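Local coordinates for protein SusD homolog (Bacteroides thetaiotaomicron VPI-5482, PDB 3IHV) that probably binds sugars at the outer membrane, as a SusD-family protein taking part in the capture of glycans for uptake, at residues I65-F70 / A505-E510; A83-I88 / G136-M141; F516-R521 / N530-W535. All blocks are in the same frame, centred on the assembly; numbering follows the deposited sequence.

Contact 1 of 3, residues I65-F70 / A505-E510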
loop_
_atom_site.group_PDB
_atom_site.type_symbol
_atom_site.label_atom_id
_atom_site.label_comp_id
_atom_site.label_asym_id
_atom_site.label_seq_id
_atom_site.Cartn_x
_atom_site.Cartn_y
_atom_site.Cartn_z
ATOM N N ILE A 65 15.137 3.826 8.754
ATOM C CA ILE A 65 14.238 4.377 7.748
ATOM C C ILE A 65 12.928 4.876 8.350
ATOM O O ILE A 65 12.545 6.018 8.103
ATOM C CB ILE A 65 14.033 3.419 6.545
ATOM C CG1 ILE A 65 15.355 3.315 5.731
ATOM C CG2 ILE A 65 12.927 3.914 5.633
ATOM C CD1 ILE A 65 15.414 2.139 4.743
ATOM N N PRO A 66 12.250 4.038 9.167
ATOM C CA PRO A 66 10.991 4.499 9.762
ATOM C C PRO A 66 11.091 5.709 10.676
ATOM O O PRO A 66 10.078 6.351 10.926
ATOM C CB PRO A 66 10.536 3.288 10.569
ATOM C CG PRO A 66 11.125 2.127 9.855
ATOM C CD PRO A 66 12.494 2.611 9.479
ATOM N N THR A 67 12.286 6.025 11.181
ATOM C CA THR A 67 12.476 7.206 12.018
ATOM C C THR A 67 12.980 8.407 11.231
ATOM O O THR A 67 13.269 9.453 11.821
ATOM C CB THR A 67 13.480 6.920 13.146
ATOM O OG1 THR A 67 14.739 6.486 12.569
ATOM C CG2 THR A 67 12.871 5.845 14.160
ATOM N N ASN A 68 13.129 8.281 9.906
ATOM C CA ASN A 68 13.600 9.381 9.084
ATOM C C ASN A 68 14.972 9.906 9.464
ATOM O O ASN A 68 15.210 11.097 9.437
ATOM C CB ASN A 68 12.565 10.504 9.052
ATOM C CG ASN A 68 11.294 10.090 8.357
ATOM O OD1 ASN A 68 11.336 9.251 7.444
ATOM N ND2 ASN A 68 10.152 10.632 8.794
ATOM N N SER A 69 15.880 8.990 9.748
ATOM C CA SER A 69 17.220 9.346 10.204
ATOM C C SER A 69 18.304 8.740 9.324
ATOM O O SER A 69 19.470 8.636 9.737
ATOM C CB SER A 69 17.388 8.937 11.671
ATOM O OG SER A 69 17.229 7.543 11.874
ATOM N N PHE A 70 17.916 8.408 8.097
ATOM C CA PHE A 70 18.768 7.732 7.118
ATOM C C PHE A 70 19.438 8.671 6.107
ATOM O O PHE A 70 18.924 9.772 5.841
ATOM C CB PHE A 70 17.992 6.631 6.372
ATOM C CG PHE A 70 16.817 7.126 5.562
ATOM C CD1 PHE A 70 15.578 7.363 6.161
ATOM C CD2 PHE A 70 16.940 7.293 4.166
ATOM C CE1 PHE A 70 14.496 7.784 5.425
ATOM C CE2 PHE A 70 15.833 7.692 3.407
ATOM C CZ PHE A 70 14.617 7.960 4.040
ATOM N N ALA A 505 9.748 11.677 15.418
ATOM C CA ALA A 505 9.718 13.155 15.606
ATOM C C ALA A 505 11.091 13.796 15.826
ATOM O O ALA A 505 11.273 14.973 15.555
ATOM C CB ALA A 505 8.799 13.569 16.774
ATOM N N THR A 506 12.051 13.069 16.373
ATOM C CA THR A 506 13.376 13.621 16.597
ATOM C C THR A 506 14.057 14.049 15.292
ATOM O O THR A 506 14.720 15.082 15.247
ATOM C CB THR A 506 14.245 12.552 17.309
ATOM O OG1 THR A 506 13.609 12.229 18.536
ATOM C CG2 THR A 506 15.698 13.001 17.572
ATOM N N TYR A 507 13.832 13.299 14.222
ATOM C CA TYR A 507 14.601 13.477 12.978
ATOM C C TYR A 507 13.845 14.006 11.770
ATOM O O TYR A 507 14.468 14.496 10.825
ATOM C CB TYR A 507 15.167 12.105 12.609
ATOM C CG TYR A 507 15.975 11.465 13.715
ATOM C CD1 TYR A 507 17.275 11.888 13.972
ATOM C CD2 TYR A 507 15.449 10.444 14.495
ATOM C CE1 TYR A 507 18.005 11.329 14.953
ATOM C CE2 TYR A 507 16.208 9.839 15.480
ATOM C CZ TYR A 507 17.486 10.287 15.691
ATOM O OH TYR A 507 18.280 9.764 16.676
ATOM N N THR A 508 12.508 13.875 11.764
ATOM C CA THR A 508 11.685 14.296 10.617
ATOM C C THR A 508 11.838 15.784 10.397
ATOM O O THR A 508 11.672 16.589 11.328
ATOM C CB THR A 508 10.207 13.940 10.803
ATOM O OG1 THR A 508 10.106 12.512 10.941
ATOM C CG2 THR A 508 9.366 14.382 9.615
ATOM N N GLU A 509 12.196 16.145 9.174
ATOM C CA GLU A 509 12.522 17.528 8.836
ATOM C C GLU A 509 11.597 18.054 7.770
ATOM O O GLU A 509 11.396 17.446 6.727
ATOM C CB GLU A 509 13.987 17.592 8.396
ATOM C CG GLU A 509 14.529 18.988 8.066
ATOM C CD GLU A 509 16.037 18.998 7.753
ATOM O OE1 GLU A 509 16.766 18.026 8.103
ATOM O OE2 GLU A 509 16.488 20.012 7.167
ATOM N N GLU A 510 11.045 19.230 8.013
ATOM C CA GLU A 510 10.107 19.808 7.082
ATOM C C GLU A 510 10.841 20.188 5.817
ATOM O O GLU A 510 11.897 20.773 5.874
ATOM C CB GLU A 510 9.468 21.059 7.680
ATOM C CG GLU A 510 8.307 21.554 6.862
ATOM C CD GLU A 510 7.577 22.684 7.539
ATOM O OE1 GLU A 510 8.169 23.412 8.378
ATOM O OE2 GLU A 510 6.383 22.827 7.235
#

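Contact 2 of 3, residues A83-I88 / G136-M141. With EDO (1,2-ethanediol), chain K.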
loop_
_atom_site.group_PDB
_atom_site.type_symbol
_atom_site.label_atom_id
_atom_site.label_comp_id
_atom_site.label_asym_id
_atom_site.label_seq_id
_atom_site.Cartn_x
_atom_site.Cartn_y
_atom_site.Cartn_z
ATOM N N ALA A 83 14.565 -1.724 -8.254
ATOM C CA ALA A 83 13.496 -2.686 -8.518
ATOM C C ALA A 83 12.379 -2.076 -9.362
ATOM O O ALA A 83 11.841 -2.716 -10.288
ATOM C CB ALA A 83 12.923 -3.272 -7.188
ATOM N N LEU A 84 12.010 -0.827 -9.077
ATOM C CA LEU A 84 10.977 -0.155 -9.876
ATOM C C LEU A 84 11.436 -0.052 -11.304
ATOM O O LEU A 84 10.675 -0.336 -12.246
ATOM C CB LEU A 84 10.650 1.234 -9.276
ATOM C CG LEU A 84 9.829 1.147 -7.970
ATOM C CD1 LEU A 84 9.866 2.461 -7.077
ATOM C CD2 LEU A 84 8.333 0.743 -8.302
ATOM N N TYR A 85 12.679 0.389 -11.502
ATOM C CA TYR A 85 13.210 0.496 -12.869
ATOM C C TYR A 85 13.325 -0.856 -13.569
ATOM O O TYR A 85 13.185 -0.948 -14.784
ATOM C CB TYR A 85 14.508 1.330 -12.905
ATOM C CG TYR A 85 14.187 2.824 -12.911
ATOM C CD1 TYR A 85 13.620 3.417 -14.047
ATOM C CD2 TYR A 85 14.387 3.623 -11.802
ATOM C CE1 TYR A 85 13.257 4.752 -14.071
ATOM C CE2 TYR A 85 14.032 4.976 -11.815
ATOM C CZ TYR A 85 13.495 5.532 -12.952
ATOM O OH TYR A 85 13.155 6.862 -12.998
ATOM N N THR A 86 13.540 -1.924 -12.804
ATOM C CA THR A 86 13.548 -3.266 -13.378
ATOM C C THR A 86 12.130 -3.613 -13.855
ATOM O O THR A 86 11.942 -4.174 -14.937
ATOM C CB THR A 86 14.066 -4.287 -12.358
ATOM O OG1 THR A 86 15.474 -4.069 -12.134
ATOM C CG2 THR A 86 13.869 -5.710 -12.844
ATOM N N GLY A 87 11.142 -3.317 -13.019
ATOM C CA GLY A 87 9.747 -3.529 -13.389
ATOM C C GLY A 87 9.432 -2.814 -14.679
ATOM O O GLY A 87 8.818 -3.391 -15.587
ATOM N N ILE A 88 9.851 -1.552 -14.757
ATOM C CA ILE A 88 9.657 -0.704 -15.949
ATOM C C ILE A 88 10.348 -1.304 -17.160
ATOM O O ILE A 88 9.742 -1.339 -18.241
ATOM C CB ILE A 88 10.090 0.742 -15.644
ATOM C CG1 ILE A 88 9.096 1.357 -14.657
ATOM C CG2 ILE A 88 10.186 1.624 -16.921
ATOM C CD1 ILE A 88 9.553 2.623 -13.895
ATOM N N GLY A 136 9.850 11.864 -6.388
ATOM C CA GLY A 136 9.604 13.220 -6.902
ATOM C C GLY A 136 10.127 13.601 -8.264
ATOM O O GLY A 136 9.387 14.126 -9.090
ATOM N N ASN A 137 11.421 13.394 -8.484
ATOM C CA ASN A 137 12.142 13.828 -9.670
ATOM C C ASN A 137 12.868 12.626 -10.267
ATOM O O ASN A 137 13.994 12.313 -9.880
ATOM C CB ASN A 137 13.105 14.894 -9.197
ATOM C CG ASN A 137 12.367 16.067 -8.627
ATOM O OD1 ASN A 137 11.745 16.798 -9.383
ATOM N ND2 ASN A 137 12.340 16.208 -7.288
ATOM N N VAL A 138 12.208 12.002 -11.241
ATOM C CA VAL A 138 12.654 10.716 -11.718
ATOM C C VAL A 138 12.833 10.742 -13.244
ATOM O O VAL A 138 12.410 11.689 -13.937
ATOM C CB VAL A 138 11.684 9.606 -11.249
ATOM C CG1 VAL A 138 11.547 9.594 -9.628
ATOM C CG2 VAL A 138 10.346 9.666 -11.998
ATOM N N VAL A 139 13.506 9.716 -13.725
ATOM C CA VAL A 139 13.757 9.547 -15.152
ATOM C C VAL A 139 12.625 8.766 -15.813
ATOM O O VAL A 139 12.204 7.689 -15.325
ATOM C CB VAL A 139 15.078 8.764 -15.423
ATOM C CG1 VAL A 139 15.328 8.636 -16.929
ATOM C CG2 VAL A 139 16.261 9.421 -14.771
ATOM N N LEU A 140 12.157 9.300 -16.941
ATOM C CA LEU A 140 11.240 8.561 -17.813
ATOM C C LEU A 140 12.125 7.672 -18.687
ATOM O O LEU A 140 12.708 8.140 -19.677
ATOM C CB LEU A 140 10.398 9.480 -18.690
ATOM C CG LEU A 140 9.230 10.165 -17.998
ATOM C CD1 LEU A 140 8.556 11.244 -18.850
ATOM C CD2 LEU A 140 8.223 9.092 -17.580
HETATM N N MSE A 141 12.226 6.392 -18.315
HETATM C CA MSE A 141 13.021 5.387 -19.009
HETATM C C MSE A 141 12.072 4.678 -19.963
HETATM O O MSE A 141 11.492 3.624 -19.636
HETATM C CB MSE A 141 13.634 4.415 -17.990
HETATM C CG MSE A 141 14.763 3.619 -18.494
HETATM SE SE MSE A 141 16.383 4.685 -18.790
HETATM C CE MSE A 141 16.857 5.081 -17.003
HETATM C C1 EDO K . 17.676 -2.208 -15.882
HETATM O O1 EDO K . 16.768 -1.536 -15.011
HETATM C C2 EDO K . 17.221 -3.640 -16.072
HETATM O O2 EDO K . 17.019 -4.281 -14.807
#

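Contact 3 of 3, residues F516-R521 / N530-W535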
loop_
_atom_site.group_PDB
_atom_site.type_symbol
_atom_site.label_atom_id
_atom_site.label_comp_id
_atom_site.label_asym_id
_atom_site.label_seq_id
_atom_site.Cartn_x
_atom_site.Cartn_y
_atom_site.Cartn_z
ATOM N N PHE A 516 11.838 10.692 -0.548
ATOM C CA PHE A 516 13.068 9.932 -0.334
ATOM C C PHE A 516 14.147 10.577 -1.196
ATOM O O PHE A 516 13.834 11.280 -2.180
ATOM C CB PHE A 516 12.888 8.455 -0.680
ATOM C CG PHE A 516 12.401 7.595 0.512
ATOM C CD1 PHE A 516 11.583 8.137 1.502
ATOM C CD2 PHE A 516 12.700 6.257 0.584
ATOM C CE1 PHE A 516 11.119 7.347 2.575
ATOM C CE2 PHE A 516 12.223 5.456 1.621
ATOM C CZ PHE A 516 11.459 6.012 2.633
ATOM N N PRO A 517 15.409 10.402 -0.823
ATOM C CA PRO A 517 16.460 10.946 -1.649
ATOM C C PRO A 517 16.609 10.139 -2.932
ATOM O O PRO A 517 16.262 8.957 -2.968
ATOM C CB PRO A 517 17.723 10.722 -0.803
ATOM C CG PRO A 517 17.402 9.432 0.002
ATOM C CD PRO A 517 15.926 9.574 0.282
ATOM N N ILE A 518 17.182 10.760 -3.949
ATOM C CA ILE A 518 17.576 10.031 -5.140
ATOM C C ILE A 518 18.767 9.215 -4.604
ATOM O O ILE A 518 19.595 9.767 -3.908
ATOM C CB ILE A 518 18.064 10.974 -6.236
ATOM C CG1 ILE A 518 16.969 11.999 -6.589
ATOM C CG2 ILE A 518 18.527 10.164 -7.446
ATOM C CD1 ILE A 518 15.608 11.443 -6.979
ATOM N N PRO A 519 18.818 7.899 -4.858
ATOM C CA PRO A 519 19.929 7.131 -4.268
ATOM C C PRO A 519 21.303 7.688 -4.616
ATOM O O PRO A 519 21.566 8.097 -5.757
ATOM C CB PRO A 519 19.735 5.719 -4.824
ATOM C CG PRO A 519 18.291 5.639 -5.200
ATOM C CD PRO A 519 17.900 7.040 -5.626
ATOM N N GLN A 520 22.181 7.710 -3.636
ATOM C CA GLN A 520 23.503 8.271 -3.860
ATOM C C GLN A 520 24.236 7.578 -4.998
ATOM O O GLN A 520 24.926 8.223 -5.766
ATOM C CB GLN A 520 24.345 8.185 -2.592
ATOM C CG GLN A 520 25.633 8.989 -2.689
ATOM C CD GLN A 520 25.352 10.475 -2.859
ATOM O OE1 GLN A 520 24.534 11.045 -2.144
ATOM N NE2 GLN A 520 26.046 11.113 -3.828
ATOM N N ARG A 521 24.103 6.257 -5.097
ATOM C CA ARG A 521 24.756 5.511 -6.164
ATOM C C ARG A 521 24.365 6.069 -7.520
ATOM O O ARG A 521 25.204 6.211 -8.389
ATOM C CB ARG A 521 24.372 4.035 -6.130
ATOM C CG ARG A 521 25.010 3.213 -7.290
ATOM C CD ARG A 521 24.341 1.830 -7.489
ATOM N NE ARG A 521 24.643 1.242 -8.816
ATOM C CZ ARG A 521 23.879 1.321 -9.919
ATOM N NH1 ARG A 521 22.705 1.966 -9.949
ATOM N NH2 ARG A 521 24.298 0.727 -11.034
ATOM N N ASN A 530 19.931 16.135 -10.056
ATOM C CA ASN A 530 19.877 16.995 -8.888
ATOM C C ASN A 530 19.242 16.161 -7.775
ATOM O O ASN A 530 18.256 15.439 -7.988
ATOM C CB ASN A 530 19.014 18.227 -9.141
ATOM C CG ASN A 530 19.702 19.260 -10.020
ATOM O OD1 ASN A 530 20.931 19.459 -9.947
ATOM N ND2 ASN A 530 18.901 19.988 -10.802
ATOM N N GLN A 531 19.835 16.250 -6.587
ATOM C CA GLN A 531 19.315 15.614 -5.404
ATOM C C GLN A 531 18.062 16.387 -4.931
ATOM O O GLN A 531 17.925 17.570 -5.193
ATOM C CB GLN A 531 20.392 15.566 -4.308
ATOM C CG GLN A 531 19.950 14.882 -3.011
ATOM C CD GLN A 531 19.420 13.487 -3.231
ATOM O OE1 GLN A 531 18.204 13.305 -3.407
ATOM N NE2 GLN A 531 20.310 12.512 -3.295
ATOM N N ASN A 532 17.169 15.686 -4.262
ATOM C CA ASN A 532 15.935 16.271 -3.752
ATOM C C ASN A 532 16.177 17.310 -2.656
ATOM O O ASN A 532 17.202 17.290 -2.001
ATOM C CB ASN A 532 14.996 15.151 -3.279
ATOM C CG ASN A 532 14.387 14.396 -4.429
ATOM O OD1 ASN A 532 14.175 14.969 -5.506
ATOM N ND2 ASN A 532 14.113 13.116 -4.225
ATOM N N PRO A 533 15.209 18.204 -2.445
ATOM C CA PRO A 533 15.378 19.279 -1.447
ATOM C C PRO A 533 15.791 18.770 -0.076
ATOM O O PRO A 533 15.250 17.772 0.418
ATOM C CB PRO A 533 13.987 19.950 -1.424
ATOM C CG PRO A 533 13.464 19.718 -2.829
ATOM C CD PRO A 533 13.917 18.305 -3.148
ATOM N N LYS A 534 16.823 19.417 0.456
ATOM C CA LYS A 534 17.383 19.137 1.795
ATOM C C LYS A 534 18.063 17.786 1.974
ATOM O O LYS A 534 18.492 17.442 3.090
ATOM C CB LYS A 534 16.356 19.402 2.917
ATOM C CG LYS A 534 16.110 20.889 3.140
ATOM C CD LYS A 534 15.109 21.124 4.254
ATOM C CE LYS A 534 14.930 22.597 4.567
ATOM N NZ LYS A 534 14.313 23.361 3.455
ATOM N N TRP A 535 18.204 17.035 0.892
ATOM C CA TRP A 535 18.907 15.734 0.958
ATOM C C TRP A 535 20.343 15.916 0.476
ATOM O O TRP A 535 20.641 16.894 -0.211
ATOM C CB TRP A 535 18.228 14.649 0.114
ATOM C CG TRP A 535 16.997 14.066 0.752
ATOM C CD1 TRP A 535 15.712 14.398 0.508
ATOM C CD2 TRP A 535 16.972 13.032 1.749
ATOM N NE1 TRP A 535 14.862 13.634 1.302
ATOM C CE2 TRP A 535 15.618 12.789 2.071
ATOM C CE3 TRP A 535 17.970 12.303 2.416
ATOM C CZ2 TRP A 535 15.233 11.850 3.037
ATOM C CZ3 TRP A 535 17.572 11.353 3.367
ATOM C CH2 TRP A 535 16.234 11.136 3.655
ATOM O OXT TRP A 535 21.188 15.065 0.763
HETATM O O HOH W 1 23.136 13.337 -2.833
#

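Contact 1 of 3, residues I65-F70 / A505-E510
Tyr507, on the short helix 504-507, and Thr508 just after it meet Thr67 and Asn68, the last two residues of a type I turn that begins at Ile65, and Ser69 after it. The contact ties the loop before helix 75-101 to a segment more than 430 residues later, joining early and late parts of the SusD-family chain. Thr506 CG2 lies over the centre of the Tyr507 ring, on the face opposite the one that Ser69 uses. Tyr507 itself has CG anti to its carbonyl carbon (chi1 -55°), and its ring receives Ser69 CB over one face, 3.7 Å from the ring centroid and 16° off the normal. Serine suits this place because beyond CB it carries a single hydroxyl, which turns away to Asn59 ND2 and Ile64 O and lets CB sit on the ring. Both Asn68 O (3.3 Å) and Thr67 O (3.4 Å) approach Tyr507 CB from the same side. An alanine in place of Tyr507 would probably leave Ser69 CB without the aromatic face it rests on and open a gap beside Thr67. Next comes Thr508, whose OG1 accepts a nearly straight bond from Asn68 ND2 (2.9 Å, 177°), the acceptor lying in the amide plane. The same hydroxyl is tied to Val504 O one helical turn back, and both roles suit a group that can donate and accept at once. Asparagine suits position 68, since it tolerates the positive phi found there, and its amide is gripped at both ends: ND2 also bonds to Tyr479 OH, and OD1 takes Arg470 NH2. These bonds fix the amide's rotation. Helix 479-493 packs against Ala505 and Thr508, Pro66 and Thr67 touch Val54 of strand 52-54, and helix 75-101 touches Ile65 and Phe70.

Contact 2 of 3, residues A83-I88 / G136-M141
Tyr85 has CG roughly anti to its carbonyl carbon (chi1 -81°), and the ring reaches on from helix 75-101 to the loop of Val138, Val139 and Met141, while Ile88 has CG2 anti to its backbone N and brings that methyl to 3.6 Å from Met141 O. The loop follows helix 107-135, so the contact joins one helix to the chain leaving the next in an all-helical region consistent with the TPR-like fold of this family. Tyrosine suits the place because its length carries a hydroxyl to a buried backbone: OH donates to Val139 O over 2.6 Å, in the carbonyl plane on a lone pair, with a C=O...donor angle of 119°. The same ring meets Met141 obliquely; this residue, modelled as selenomethionine, has a side chain that crosses the tyrosine at about a right angle and lies with CB 4.0 Å from Tyr85 CE1. Met141 O is itself bonded by Asn92 ND2, and Leu131 of helix 107-135 packs on both Tyr85 and Ile88. One residue further along the helix from Tyr85, Thr86 OG1 shares a hydrogen bond of 3.1 Å with O2 of an ethanediol, probably from the crystallisation liquor.

Contact 3 of 3, residues F516-R521 / N530-W535
The Pro517-Ile518 and Gln531-Asn532 backbones run antiparallel, with Pro517 CA 5.7 Å from Asn532 CA, before a type II turn from Asn532 to Trp535 folds the C-terminus back. The segments are joined mainly by side-chain amides, fastening the C-terminal tail, which ends at the Trp535 carboxylate, onto the chain entering helix 520-525. Gln531, its CG anti to the backbone N (chi1 -179°) and its chain then bent, lays its amide alongside Ile518 much as a neighbouring strand would: OE1 accepts Ile518 N at 2.8 Å and NE2 donates to Ile518 O at 2.9 Å, both on carbonyl lone pairs. OE1 also takes Asn532 N at 2.7 Å, a donor tilted 21° from its carbonyl plane, and NE2 gives a second bond to a water that donates to Gln520 OE1. Glutamine suits the site because one flat group can answer both a backbone N-H and a C=O. The shorter Asn532 reaches Phe516 O with ND2 (2.8 Å), which also bonds to Phe135 O. Apolar contact comes from Pro517, laid over one face of the Trp535 indole in a CH-pi contact, with CD 3.6 Å from the centroid of the six-membered ring and 8° off its normal; proline suits it, since its small ring offers CB, CG and CD together. Trp535 NE1 is bonded to Leu515 O and Lys512 O. Pro533 suits the second position of the turn, where phi is near that of its ring. Met523 of helix 520-525 touches Ile518 and Gln531, while helix 75-101 lies against Phe516 through Val77 and against Pro519 through Gln78 and Trp81.

Contact 3 lies between the others, its centre about 15 Å from that of each, whereas the centres of contacts 1 and 2 are about 25 Å apart and their nearest atoms about 12 Å. Phe70 joins contact 1 to contact 3: its CE2 is 3.6 Å from Pro517 CD, and its O is 3.2 Å from Trp535 CZ3. Toward contact 2, Asn137 ND2 probably bonds to Asn532 OD1 at 2.8 Å. The C-terminal residues thus bridge two regions of the N-terminal part of the chain. None of the residues that bind the two sodium ions belongs to these segments.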